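Local coordinates for protein DyP-type peroxidase (Pleurotus ostreatus PC15, PDB 6FSK) that binds heme b and, as a dye-decolorizing peroxidase, probably uses hydrogen peroxide to oxidise dyes and other substrates, Mn(II) apparently among them, at residues R19-F24 with R356-G361; R243-M248 with D460-R465; Q247-F252 with H376-L381; D254-N259 with E273-R278. The protein carries 1 engineered substitution. All blocks are in the same frame, centred on the assembly; numbering follows the deposited sequence.

Interaction 1 (R19-F24 with R356-G361); sequences RTETYF and RGIQFG
The antiparallel sheet of this DyP-type peroxidase brings strand 20-28, of its N-terminal half, over against the edge strand 354-360, of its C-terminal half, with Glu21 and Ile358 meeting in the interior. Their CA atoms, the nearest across the two segments, stay 7.8 Å apart, and no direct hydrogen bond joins the segments; side chains and one water do the work. Ile358 has the largest share of the packing. Its CG1 is anti to the backbone N (chi1 -171°), and beyond it the methyl CD1 reaches the opposing backbone, 4.0 Å from Arg19 O and equally close to Thr20 CA. Its other branch, CG2, touches the carboxylate: Glu21 OE1 is 3.7 Å from Ile358 CG2. Glu21 is extended beyond CG, and the two side chains cross obliquely. Further along, the Tyr23 hydroxyl donates to a water, 2.6 Å from OH to the water oxygen, and that water donates onward to Arg356 O at 2.8 Å, a relay across a gap that Tyr23 OH and Arg356 O, 4.2 Å apart, do not close directly. Lys18 ties the same corner together, its NZ salt-bridged to Glu21 OE1 and hydrogen-bonded to Arg356 O. At the start of the strand Arg19 and Thr20 both face Gly140 in a classic beta bulge. The contact thus sets a methyl group, which offers OE1 no polar partner, against a buried carboxylate. The salt bridge from Lys18 would probably offset the charge of Glu21, while Arg356 O is served by both the lysine and the water.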
# COMPACT_ATOMS: atom_id res chain seq x y z
N ARG A 19 13.54 0.73 10.17
CA ARG A 19 14.47 0.23 9.20
C ARG A 19 14.18 -1.24 8.85
O ARG A 19 14.58 -1.73 7.77
CB ARG A 19 15.91 0.38 9.73
CG ARG A 19 16.30 1.88 9.77
CD ARG A 19 17.75 2.14 10.16
NE ARG A 19 18.78 1.48 9.36
CZ ARG A 19 19.27 0.25 9.57
NH1 ARG A 19 18.86 -0.56 10.55
NH2 ARG A 19 20.21 -0.20 8.75
N THR A 20 13.51 -1.95 9.80
CA THR A 20 13.15 -3.36 9.64
C THR A 20 11.83 -3.62 10.34
O THR A 20 11.44 -2.89 11.27
CB THR A 20 14.26 -4.31 10.08
OG1 THR A 20 13.95 -5.67 9.76
CG2 THR A 20 14.53 -4.18 11.58
N GLU A 21 11.12 -4.59 9.86
CA GLU A 21 9.78 -4.91 10.37
C GLU A 21 9.49 -6.37 10.19
O GLU A 21 9.67 -6.89 9.09
CB GLU A 21 8.71 -4.01 9.69
CG GLU A 21 7.33 -4.09 10.28
CD GLU A 21 6.40 -3.03 9.69
OE1 GLU A 21 6.61 -2.69 8.52
OE2 GLU A 21 5.44 -2.61 10.43
N THR A 22 8.93 -7.02 11.22
CA THR A 22 8.44 -8.36 11.11
C THR A 22 6.94 -8.42 11.30
O THR A 22 6.39 -7.89 12.26
CB THR A 22 9.15 -9.27 12.10
OG1 THR A 22 10.54 -9.34 11.72
CG2 THR A 22 8.56 -10.65 12.09
N TYR A 23 6.28 -9.15 10.37
CA TYR A 23 4.87 -9.44 10.42
C TYR A 23 4.69 -10.91 10.83
O TYR A 23 5.14 -11.80 10.08
CB TYR A 23 4.13 -9.13 9.14
CG TYR A 23 4.08 -7.69 8.74
CD1 TYR A 23 5.10 -7.12 8.02
CD2 TYR A 23 2.94 -6.91 9.08
CE1 TYR A 23 5.06 -5.78 7.63
CE2 TYR A 23 2.89 -5.57 8.74
CZ TYR A 23 3.94 -5.01 8.00
OH TYR A 23 3.81 -3.64 7.65
N PHE A 24 4.11 -11.12 12.01
CA PHE A 24 3.90 -12.43 12.58
C PHE A 24 2.41 -12.81 12.45
O PHE A 24 1.51 -12.26 13.14
CB PHE A 24 4.36 -12.44 14.03
CG PHE A 24 4.17 -13.73 14.76
CD1 PHE A 24 5.18 -14.71 14.61
CD2 PHE A 24 3.03 -14.00 15.54
CE1 PHE A 24 5.04 -15.94 15.30
CE2 PHE A 24 2.89 -15.25 16.22
CZ PHE A 24 3.89 -16.18 16.07
N ARG A 356 1.96 2.06 4.19
CA ARG A 356 3.05 1.87 5.15
C ARG A 356 3.98 0.73 4.62
O ARG A 356 4.37 -0.11 5.43
CB ARG A 356 2.55 1.55 6.55
CG ARG A 356 1.61 2.53 7.13
CD ARG A 356 2.29 3.85 7.49
NE ARG A 356 1.37 4.75 8.14
CZ ARG A 356 1.34 6.08 8.02
NH1 ARG A 356 2.16 6.73 7.25
NH2 ARG A 356 0.42 6.77 8.72
N GLY A 357 4.29 0.73 3.34
CA GLY A 357 5.15 -0.34 2.75
C GLY A 357 6.54 -0.38 3.29
O GLY A 357 7.10 0.63 3.79
N ILE A 358 7.10 -1.56 3.24
CA ILE A 358 8.52 -1.69 3.43
C ILE A 358 9.00 -2.74 2.40
O ILE A 358 8.33 -3.74 2.14
CB ILE A 358 8.89 -2.13 4.90
CG1 ILE A 358 10.40 -2.06 5.17
CG2 ILE A 358 8.33 -3.48 5.30
CD1 ILE A 358 10.82 -2.21 6.63
N GLN A 359 10.21 -2.55 1.95
CA GLN A 359 10.80 -3.44 1.02
C GLN A 359 11.21 -4.76 1.69
O GLN A 359 11.33 -4.83 2.90
CB GLN A 359 12.05 -2.82 0.41
CG GLN A 359 11.95 -1.40 -0.19
CD GLN A 359 12.30 -0.30 0.78
OE1 GLN A 359 11.97 -0.37 1.94
NE2 GLN A 359 12.98 0.69 0.31
N PHE A 360 11.41 -5.80 0.84
CA PHE A 360 12.08 -6.99 1.34
C PHE A 360 13.06 -7.51 0.32
O PHE A 360 12.87 -7.29 -0.90
CB PHE A 360 11.13 -8.08 1.82
CG PHE A 360 10.43 -8.81 0.68
CD1 PHE A 360 9.25 -8.33 0.14
CD2 PHE A 360 10.97 -10.00 0.16
CE1 PHE A 360 8.60 -9.04 -0.89
CE2 PHE A 360 10.30 -10.68 -0.85
CZ PHE A 360 9.13 -10.21 -1.34
N GLY A 361 14.04 -8.30 0.81
CA GLY A 361 14.96 -8.94 -0.12
C GLY A 361 16.23 -8.28 -0.34
O GLY A 361 16.39 -7.09 -0.06
O HOH W 1 4.73 -2.87 5.30

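Interaction 2 (R243-M248 with D460-R465); sequences RYLFQM and DFVVPR. With HEM (protoporphyrin IX containing Fe), chain C.
The Phe246 ring has Val463 O at its edge, near the ring plane, while Arg465 comes in obliquely with its aliphatic part, CG 3.5 Å from Phe246 CD1. Ring and guanidinium planes of that pair are 71° apart. Within its own strand Phe246 sets CE1 3.5 Å above the plane of the Tyr244 ring, over its centre. The Arg243 guanidinium has Pro464 CB over one face, 3.6 Å from NH2, and salt-bridges Asp111. Behind these side chains runs an antiparallel ladder. Phe246 and Val463 form its hydrogen-bonded pair, with Phe246 N to Val463 O at 2.9 Å and Val463 N to Phe246 O at 2.8 Å; Arg465 N to Tyr244 O and Met248 N to Phe461 O extend it either way. On the sheet face that carries Leu245, Val462 and Pro464, the chain meets the heme: Leu245 CD1 is 3.7 Å from the vinyl carbon CAB, and Val462 CG2 is 3.8 Å from CBB of the same vinyl. Strand 238-247 lies between 462-472 and 379-386, and Met248 is the N-cap of helix 249-258, whose Phe252 packs edge-to-face with Phe461.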
# COMPACT_ATOMS: atom_id res chain seq x y z
N ARG A 243 -0.40 -7.12 1.30
CA ARG A 243 -0.10 -7.81 0.02
C ARG A 243 1.36 -8.13 -0.03
O ARG A 243 2.21 -7.25 0.12
CB ARG A 243 -0.50 -6.98 -1.20
CG ARG A 243 -2.00 -6.63 -1.21
CD ARG A 243 -2.82 -7.69 -1.90
NE ARG A 243 -2.69 -7.80 -3.35
CZ ARG A 243 -2.98 -8.87 -4.07
NH1 ARG A 243 -3.31 -10.01 -3.51
NH2 ARG A 243 -2.83 -8.77 -5.38
N TYR A 244 1.66 -9.41 -0.21
CA TYR A 244 3.08 -9.83 -0.30
C TYR A 244 3.53 -9.82 -1.74
O TYR A 244 3.14 -10.73 -2.52
CB TYR A 244 3.13 -11.24 0.27
CG TYR A 244 4.49 -11.81 0.58
CD1 TYR A 244 5.61 -11.07 0.67
CD2 TYR A 244 4.57 -13.16 0.94
CE1 TYR A 244 6.84 -11.62 1.06
CE2 TYR A 244 5.78 -13.70 1.28
CZ TYR A 244 6.88 -12.95 1.39
OH TYR A 244 8.11 -13.56 1.77
N LEU A 245 4.12 -8.70 -2.14
CA LEU A 245 4.28 -8.41 -3.58
C LEU A 245 5.69 -8.62 -4.05
O LEU A 245 6.57 -7.83 -3.75
CB LEU A 245 3.80 -7.02 -3.94
CG LEU A 245 2.33 -6.79 -3.64
CD1 LEU A 245 1.96 -5.31 -4.02
CD2 LEU A 245 1.35 -7.68 -4.37
N PHE A 246 5.95 -9.71 -4.75
CA PHE A 246 7.33 -9.95 -5.23
C PHE A 246 7.53 -9.10 -6.48
O PHE A 246 6.59 -8.93 -7.27
CB PHE A 246 7.52 -11.45 -5.56
CG PHE A 246 7.74 -12.29 -4.36
CD1 PHE A 246 6.74 -12.52 -3.45
CD2 PHE A 246 8.97 -12.84 -4.08
CE1 PHE A 246 6.96 -13.21 -2.26
CE2 PHE A 246 9.17 -13.60 -2.93
CZ PHE A 246 8.17 -13.79 -2.03
N GLN A 247 8.72 -8.57 -6.64
CA GLN A 247 9.06 -7.77 -7.80
C GLN A 247 10.12 -8.47 -8.64
O GLN A 247 11.10 -8.98 -8.13
CB GLN A 247 9.55 -6.42 -7.35
CG GLN A 247 8.39 -5.62 -6.71
CD GLN A 247 8.90 -4.34 -6.11
OE1 GLN A 247 8.81 -4.17 -4.93
NE2 GLN A 247 9.29 -3.39 -6.88
N MET A 248 9.96 -8.37 -9.94
CA MET A 248 10.84 -8.95 -10.93
C MET A 248 11.71 -7.84 -11.54
O MET A 248 11.38 -7.27 -12.57
CB MET A 248 9.95 -9.68 -11.97
CG MET A 248 8.92 -10.64 -11.36
SD MET A 248 9.62 -11.90 -10.30
CE MET A 248 10.28 -12.92 -11.56
N ASP A 460 4.41 -10.76 -15.48
CA ASP A 460 4.09 -9.54 -14.78
C ASP A 460 5.29 -9.14 -13.90
O ASP A 460 5.97 -9.96 -13.35
CB ASP A 460 2.86 -9.68 -13.86
CG ASP A 460 1.50 -9.84 -14.62
OD1 ASP A 460 1.48 -10.42 -15.70
OD2 ASP A 460 0.42 -9.46 -14.09
N PHE A 461 5.51 -7.85 -13.82
CA PHE A 461 6.58 -7.31 -13.04
C PHE A 461 6.38 -7.48 -11.55
O PHE A 461 7.39 -7.51 -10.78
CB PHE A 461 6.85 -5.85 -13.39
CG PHE A 461 7.07 -5.60 -14.86
CD1 PHE A 461 8.00 -6.36 -15.56
CD2 PHE A 461 6.39 -4.63 -15.46
CE1 PHE A 461 8.16 -6.11 -16.92
CE2 PHE A 461 6.56 -4.39 -16.83
CZ PHE A 461 7.46 -5.13 -17.51
N VAL A 462 5.13 -7.54 -11.11
CA VAL A 462 4.76 -7.70 -9.66
C VAL A 462 3.92 -8.94 -9.57
O VAL A 462 3.00 -9.11 -10.36
CB VAL A 462 3.98 -6.42 -9.16
CG1 VAL A 462 3.53 -6.67 -7.73
CG2 VAL A 462 4.92 -5.25 -9.16
N VAL A 463 4.28 -9.83 -8.65
CA VAL A 463 3.64 -11.14 -8.49
C VAL A 463 3.14 -11.26 -7.03
O VAL A 463 3.96 -11.31 -6.10
CB VAL A 463 4.64 -12.17 -8.71
CG1 VAL A 463 4.01 -13.59 -8.58
CG2 VAL A 463 5.19 -12.10 -10.17
N PRO A 464 1.84 -11.26 -6.78
CA PRO A 464 1.39 -11.46 -5.42
C PRO A 464 1.57 -12.90 -4.96
O PRO A 464 1.22 -13.82 -5.72
CB PRO A 464 -0.08 -11.13 -5.51
CG PRO A 464 -0.47 -11.41 -6.95
CD PRO A 464 0.74 -11.17 -7.75
N ARG A 465 2.12 -13.08 -3.75
CA ARG A 465 2.31 -14.40 -3.21
C ARG A 465 1.68 -14.62 -1.85
O ARG A 465 1.93 -15.66 -1.19
CB ARG A 465 3.79 -14.70 -3.20
CG ARG A 465 4.38 -14.84 -4.61
CD ARG A 465 4.00 -16.12 -5.35
NE ARG A 465 4.64 -17.30 -4.73
CZ ARG A 465 4.21 -18.53 -4.86
NH1 ARG A 465 3.14 -18.78 -5.55
NH2 ARG A 465 4.94 -19.51 -4.34
CHA HEM C . 2.39 5.58 -5.32
CHB HEM C . 5.37 1.92 -6.33
CHC HEM C . 1.84 -1.17 -5.22
CHD HEM C . -1.25 2.49 -4.51
C1A HEM C . 3.54 4.88 -5.69
C2A HEM C . 4.80 5.46 -6.05
C3A HEM C . 5.64 4.45 -6.29
C4A HEM C . 4.88 3.24 -6.15
CMA HEM C . 7.05 4.55 -6.76
CAA HEM C . 5.07 6.95 -6.17
CBA HEM C . 5.63 7.66 -4.95
CGA HEM C . 4.63 7.79 -3.83
O1A HEM C . 3.73 8.62 -3.89
O2A HEM C . 4.78 7.04 -2.83
C1B HEM C . 4.68 0.72 -6.13
C2B HEM C . 5.22 -0.56 -6.23
C3B HEM C . 4.26 -1.47 -5.89
C4B HEM C . 3.07 -0.66 -5.60
CMB HEM C . 6.61 -0.91 -6.69
CAB HEM C . 4.23 -2.95 -5.84
CBB HEM C . 5.32 -3.69 -5.72
C1C HEM C . 0.66 -0.52 -5.01
C2C HEM C . -0.61 -1.05 -4.76
C3C HEM C . -1.51 -0.04 -4.58
C4C HEM C . -0.75 1.18 -4.66
CMC HEM C . -0.90 -2.52 -4.68
CAC HEM C . -2.99 -0.02 -4.38
CBC HEM C . -3.82 -0.99 -4.82
C1D HEM C . -0.46 3.64 -4.61
C2D HEM C . -1.02 4.98 -4.26
C3D HEM C . 0.05 5.84 -4.45
C4D HEM C . 1.14 5.02 -4.96
CMD HEM C . -2.37 5.31 -3.77
CAD HEM C . 0.06 7.36 -4.32
CBD HEM C . -0.43 8.06 -5.54
CGD HEM C . -0.52 9.55 -5.32
O1D HEM C . 0.05 10.23 -6.21
O2D HEM C . -1.02 10.00 -4.30
NA HEM C . 3.55 3.49 -5.85
NB HEM C . 3.37 0.65 -5.83
NC HEM C . 0.52 0.89 -5.07
ND HEM C . 0.78 3.74 -5.09
FE HEM C . 2.04 2.21 -5.54

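Interaction 3 (Q247-F252 with H376-L381); sequences QMVPEF and HGRGLL. With HEM (protoporphyrin IX containing Fe), chain C.
Gln247 lies across Gly379 where neighbouring strands 238-247 and 379-386 of the DyP antiparallel sheet pass beside the heme. The backbones are pinned by one nearly straight bond, Gln247 N to Arg378 O at 2.8 Å with 174° at the hydrogen. CG of Gln247 stands anti to its carbonyl carbon (chi1 -68°), and the chain then extends over the glycine, bringing OE1 to 3.2 Å from Gly379 C. Any CB on Gly379 would press on Gln247 N, and the backbone angles there call for glycine anyway. Gln247 OE1 also touches the heme vinyl carbon CBB at 3.6 Å and accepts from a water, 2.7 Å away, that donates to Gly379 O as well; NE2 bonds to Glu185. An alanine here would probably leave Glu185 and that bridging water without their amide partner and open a gap between the vinyl and Gly379. Leu380 sets CD2 over the face of the pyrrole that bears this vinyl, 3.7 Å from its carbon C3B. Farther out, the Val249 and Arg378 side chains cross at about a right angle, CG2 of Val249 3.8 Å from CD of Arg378. The guanidinium is anchored by Pro362 O and Glu368. In the plane at its edge sits a water, 2.9 Å from Arg378 NH1, which also accepts from Val249 N and donates to Gln247 O.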
# COMPACT_ATOMS: atom_id res chain seq x y z
N GLN A 247 8.72 -8.57 -6.64
CA GLN A 247 9.06 -7.77 -7.80
C GLN A 247 10.12 -8.47 -8.64
O GLN A 247 11.10 -8.98 -8.13
CB GLN A 247 9.55 -6.42 -7.35
CG GLN A 247 8.39 -5.62 -6.71
CD GLN A 247 8.90 -4.34 -6.11
OE1 GLN A 247 8.81 -4.17 -4.93
NE2 GLN A 247 9.29 -3.39 -6.88
N MET A 248 9.96 -8.37 -9.94
CA MET A 248 10.84 -8.95 -10.93
C MET A 248 11.71 -7.84 -11.54
O MET A 248 11.38 -7.27 -12.57
CB MET A 248 9.95 -9.68 -11.97
CG MET A 248 8.92 -10.64 -11.36
SD MET A 248 9.62 -11.90 -10.30
CE MET A 248 10.28 -12.92 -11.56
N VAL A 249 12.79 -7.50 -10.84
CA VAL A 249 13.59 -6.33 -11.11
C VAL A 249 14.37 -6.40 -12.39
O VAL A 249 14.28 -5.49 -13.20
CB VAL A 249 14.37 -5.84 -9.87
CG1 VAL A 249 15.11 -4.56 -10.15
CG2 VAL A 249 13.38 -5.64 -8.76
N PRO A 250 15.20 -7.42 -12.54
CA PRO A 250 15.93 -7.56 -13.82
C PRO A 250 15.00 -7.59 -15.03
O PRO A 250 15.31 -7.02 -16.10
CB PRO A 250 16.70 -8.90 -13.68
CG PRO A 250 16.82 -9.08 -12.17
CD PRO A 250 15.53 -8.47 -11.58
N GLU A 251 13.85 -8.22 -14.88
CA GLU A 251 12.84 -8.33 -15.92
C GLU A 251 12.29 -6.98 -16.27
O GLU A 251 12.15 -6.61 -17.45
CB GLU A 251 11.72 -9.31 -15.52
CG GLU A 251 12.15 -10.75 -15.42
CD GLU A 251 12.76 -11.19 -14.10
OE1 GLU A 251 13.10 -10.36 -13.23
OE2 GLU A 251 12.98 -12.44 -13.99
N PHE A 252 11.99 -6.18 -15.30
CA PHE A 252 11.53 -4.81 -15.54
C PHE A 252 12.61 -3.99 -16.21
O PHE A 252 12.33 -3.24 -17.23
CB PHE A 252 11.04 -4.21 -14.22
CG PHE A 252 10.56 -2.78 -14.29
CD1 PHE A 252 9.31 -2.51 -14.80
CD2 PHE A 252 11.40 -1.76 -13.87
CE1 PHE A 252 8.88 -1.17 -14.85
CE2 PHE A 252 10.96 -0.48 -13.89
CZ PHE A 252 9.71 -0.23 -14.33
N HIS A 376 16.50 -14.31 -6.85
CA HIS A 376 16.25 -14.15 -5.45
C HIS A 376 14.94 -13.40 -5.26
O HIS A 376 14.64 -12.51 -6.05
CB HIS A 376 17.37 -13.37 -4.78
CG HIS A 376 18.68 -14.03 -4.88
ND1 HIS A 376 18.97 -15.21 -4.22
CD2 HIS A 376 19.77 -13.73 -5.63
CE1 HIS A 376 20.20 -15.56 -4.50
NE2 HIS A 376 20.71 -14.70 -5.35
N GLY A 377 14.22 -13.70 -4.22
CA GLY A 377 12.92 -13.08 -3.95
C GLY A 377 13.22 -11.69 -3.40
O GLY A 377 14.06 -11.48 -2.42
N ARG A 378 12.48 -10.71 -3.91
CA ARG A 378 12.56 -9.38 -3.37
C ARG A 378 11.25 -8.69 -3.72
O ARG A 378 10.55 -9.13 -4.64
CB ARG A 378 13.72 -8.59 -3.92
CG ARG A 378 13.74 -8.46 -5.46
CD ARG A 378 14.93 -7.64 -5.93
NE ARG A 378 16.25 -8.29 -5.64
CZ ARG A 378 16.78 -9.28 -6.31
NH1 ARG A 378 16.22 -9.79 -7.41
NH2 ARG A 378 17.94 -9.78 -5.86
N GLY A 379 10.96 -7.61 -3.04
CA GLY A 379 9.68 -6.92 -3.33
C GLY A 379 9.24 -5.95 -2.26
O GLY A 379 10.04 -5.26 -1.66
N LEU A 380 7.95 -5.88 -2.12
CA LEU A 380 7.30 -4.93 -1.22
C LEU A 380 6.32 -5.68 -0.32
O LEU A 380 5.48 -6.45 -0.78
CB LEU A 380 6.56 -3.86 -2.04
CG LEU A 380 5.96 -2.70 -1.30
CD1 LEU A 380 7.04 -1.82 -0.71
CD2 LEU A 380 5.10 -1.89 -2.27
N LEU A 381 6.47 -5.46 0.98
CA LEU A 381 5.38 -5.80 1.93
C LEU A 381 4.41 -4.64 1.91
O LEU A 381 4.62 -3.64 2.62
CB LEU A 381 5.96 -6.06 3.27
CG LEU A 381 7.06 -7.11 3.40
CD1 LEU A 381 7.50 -7.29 4.86
CD2 LEU A 381 6.69 -8.41 2.72
CHA HEM C . 2.39 5.58 -5.32
CHB HEM C . 5.37 1.92 -6.33
CHC HEM C . 1.84 -1.17 -5.22
CHD HEM C . -1.25 2.49 -4.51
C1A HEM C . 3.54 4.88 -5.69
C2A HEM C . 4.80 5.46 -6.05
C3A HEM C . 5.64 4.45 -6.29
C4A HEM C . 4.88 3.24 -6.15
CMA HEM C . 7.05 4.55 -6.76
CAA HEM C . 5.07 6.95 -6.17
CBA HEM C . 5.63 7.66 -4.95
CGA HEM C . 4.63 7.79 -3.83
O1A HEM C . 3.73 8.62 -3.89
O2A HEM C . 4.78 7.04 -2.83
C1B HEM C . 4.68 0.72 -6.13
C2B HEM C . 5.22 -0.56 -6.23
C3B HEM C . 4.26 -1.47 -5.89
C4B HEM C . 3.07 -0.66 -5.60
CMB HEM C . 6.61 -0.91 -6.69
CAB HEM C . 4.23 -2.95 -5.84
CBB HEM C . 5.32 -3.69 -5.72
C1C HEM C . 0.66 -0.52 -5.01
C2C HEM C . -0.61 -1.05 -4.76
C3C HEM C . -1.51 -0.04 -4.58
C4C HEM C . -0.75 1.18 -4.66
CMC HEM C . -0.90 -2.52 -4.68
CAC HEM C . -2.99 -0.02 -4.38
CBC HEM C . -3.82 -0.99 -4.82
C1D HEM C . -0.46 3.64 -4.61
C2D HEM C . -1.02 4.98 -4.26
C3D HEM C . 0.05 5.84 -4.45
C4D HEM C . 1.14 5.02 -4.96
CMD HEM C . -2.37 5.31 -3.77
CAD HEM C . 0.06 7.36 -4.32
CBD HEM C . -0.43 8.06 -5.54
CGD HEM C . -0.52 9.55 -5.32
O1D HEM C . 0.05 10.23 -6.21
O2D HEM C . -1.02 10.00 -4.30
NA HEM C . 3.55 3.49 -5.85
NB HEM C . 3.37 0.65 -5.83
NC HEM C . 0.52 0.89 -5.07
ND HEM C . 0.78 3.74 -5.09
FE HEM C . 2.04 2.21 -5.54
O HOH W 2 13.71 -9.37 -8.79
O HOH W 3 10.13 -2.71 -3.04
O HOH W 4 11.45 -11.47 -6.57

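Interaction 4 (D254-N259 with E273-R278); sequences DFLESN and ELLGAR
Leu256 and Gly276 mark the tight end of this helix pair. Both methyls of the leucine bear on the glycine backbone, CD2 3.7 Å from Gly276 N and CD1 3.8 Å from Gly276 CA; a CB on Gly276 would come about 3.0 Å from that CD1, so the close fit depends on the bare backbone. Next along, Leu275 aims CD2 into a cluster of three residues: it lies 3.8 Å from Leu256 CD2, 4.0 Å from Phe255 CE2 and 3.3 Å from Asn259 O. The Phe255 and Leu275 side chains cross at about a right angle. Beside this cluster the Asn259 amide closes the helix end, ND2 giving a straight bond, 174° at the hydrogen, to Phe255 O at 2.9 Å. An alanine in place of Leu256 would probably open a gap over Gly276 and leave Leu275 CD2 looser on that side. The outer side is different in kind. Glu257, Ser258 and Glu273 turn away from the opposing helix, and no hydrogen bond crosses between the segments. Ser258 OG serves its own helix, bonding to Asp254 O from above the carbonyl plane. Ser272 OG, just before the second segment, reaches across to Leu256 O. The axes of 254-258 and 273-278 come within 8.9 Å, at 122°: a close helix-helix crossing in the C-terminal DyP region, in which a glycine on helix 268-280 receives a leucine from helix 249-258.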
# COMPACT_ATOMS: atom_id res chain seq x y z
N ASP A 254 15.06 -5.03 -18.09
CA ASP A 254 15.13 -5.60 -19.50
C ASP A 254 14.00 -5.04 -20.39
O ASP A 254 14.24 -4.52 -21.53
CB ASP A 254 15.16 -7.11 -19.39
CG ASP A 254 15.24 -7.84 -20.68
OD1 ASP A 254 15.59 -7.24 -21.74
OD2 ASP A 254 14.99 -9.05 -20.69
N PHE A 255 12.76 -5.07 -19.87
CA PHE A 255 11.65 -4.41 -20.52
C PHE A 255 11.95 -2.99 -20.93
O PHE A 255 11.75 -2.60 -22.07
CB PHE A 255 10.43 -4.49 -19.61
CG PHE A 255 9.27 -3.74 -20.15
CD1 PHE A 255 8.63 -4.24 -21.28
CD2 PHE A 255 8.89 -2.54 -19.60
CE1 PHE A 255 7.53 -3.55 -21.81
CE2 PHE A 255 7.77 -1.83 -20.16
CZ PHE A 255 7.13 -2.36 -21.23
N LEU A 256 12.39 -2.18 -19.99
CA LEU A 256 12.67 -0.76 -20.27
C LEU A 256 13.78 -0.65 -21.31
O LEU A 256 13.63 0.10 -22.28
CB LEU A 256 13.04 0.03 -19.01
CG LEU A 256 12.00 0.11 -17.92
CD1 LEU A 256 12.59 1.00 -16.82
CD2 LEU A 256 10.70 0.65 -18.39
N GLU A 257 14.86 -1.40 -21.15
CA GLU A 257 15.95 -1.38 -22.09
C GLU A 257 15.53 -1.77 -23.48
O GLU A 257 16.14 -1.28 -24.47
CB GLU A 257 17.00 -2.39 -21.64
CG GLU A 257 17.88 -2.00 -20.54
CD GLU A 257 18.79 -3.16 -20.07
OE1 GLU A 257 18.86 -4.30 -20.66
OE2 GLU A 257 19.47 -2.85 -19.09
N SER A 258 14.54 -2.62 -23.57
CA SER A 258 14.09 -3.21 -24.87
C SER A 258 13.07 -2.32 -25.55
O SER A 258 12.73 -2.52 -26.70
CB SER A 258 13.57 -4.60 -24.65
OG SER A 258 14.56 -5.46 -24.16
N ASN A 259 12.56 -1.31 -24.85
CA ASN A 259 11.47 -0.44 -25.37
C ASN A 259 11.79 1.06 -25.16
O ASN A 259 10.96 1.83 -24.69
CB ASN A 259 10.16 -0.75 -24.65
CG ASN A 259 9.61 -2.05 -25.06
OD1 ASN A 259 8.89 -2.14 -26.08
ND2 ASN A 259 9.96 -3.11 -24.35
N GLU A 273 14.97 5.27 -19.70
CA GLU A 273 14.76 5.93 -18.39
C GLU A 273 13.44 6.69 -18.36
O GLU A 273 12.64 6.61 -17.41
CB GLU A 273 15.91 6.91 -18.12
CG GLU A 273 15.90 7.69 -16.80
CD GLU A 273 16.96 8.84 -16.78
OE1 GLU A 273 17.58 9.21 -17.88
OE2 GLU A 273 17.28 9.35 -15.67
N LEU A 274 13.14 7.34 -19.48
CA LEU A 274 11.90 8.14 -19.63
C LEU A 274 10.73 7.17 -19.62
O LEU A 274 9.70 7.48 -19.06
CB LEU A 274 11.92 8.91 -20.93
CG LEU A 274 10.65 9.70 -21.27
CD1 LEU A 274 10.38 10.74 -20.25
CD2 LEU A 274 10.73 10.33 -22.66
N LEU A 275 10.85 6.01 -20.27
CA LEU A 275 9.73 5.07 -20.22
C LEU A 275 9.38 4.66 -18.82
O LEU A 275 8.18 4.60 -18.47
CB LEU A 275 9.96 3.81 -21.10
CG LEU A 275 8.89 2.72 -21.02
CD1 LEU A 275 7.60 3.27 -21.55
CD2 LEU A 275 9.34 1.49 -21.82
N GLY A 276 10.41 4.33 -18.03
CA GLY A 276 10.17 3.95 -16.62
C GLY A 276 9.43 5.03 -15.87
O GLY A 276 8.44 4.76 -15.17
N ALA A 277 9.90 6.24 -16.05
CA ALA A 277 9.30 7.41 -15.38
C ALA A 277 7.86 7.60 -15.77
O ALA A 277 7.00 7.94 -14.96
CB ALA A 277 10.11 8.67 -15.66
N ARG A 278 7.58 7.36 -17.05
CA ARG A 278 6.22 7.53 -17.61
C ARG A 278 5.28 6.40 -17.18
O ARG A 278 4.08 6.67 -16.98
CB ARG A 278 6.29 7.78 -19.11
CG ARG A 278 6.89 9.12 -19.45
CD ARG A 278 6.95 9.40 -20.91
NE ARG A 278 5.60 9.38 -21.58
CZ ARG A 278 4.81 10.46 -21.76
NH1 ARG A 278 5.10 11.64 -21.18
NH2 ARG A 278 3.70 10.38 -22.49

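Interactions 1, 2 and 3 all reach one antiparallel sheet. Interactions 2 and 3, centres 7 Å apart, share Gln247 and Met248 and both touch the heme, Leu245 O and Leu380 N lying 2.9 Å apart between their strands. Interaction 1 continues across the next strand boundary: Phe360 O is 2.9 Å from Gly379 N of interaction 3, and Phe360 CZ is 3.6 Å from Tyr244 CE1 of interaction 2. Interaction 4 carries on along helix 249-258, away from the sheet; Phe461 CZ of interaction 2 meets Phe255 CG at 3.5 Å, whereas interaction 1 stays about 17 Å off, nearest atoms. Gly276 CA lies about 10 Å from the nearest heme atom.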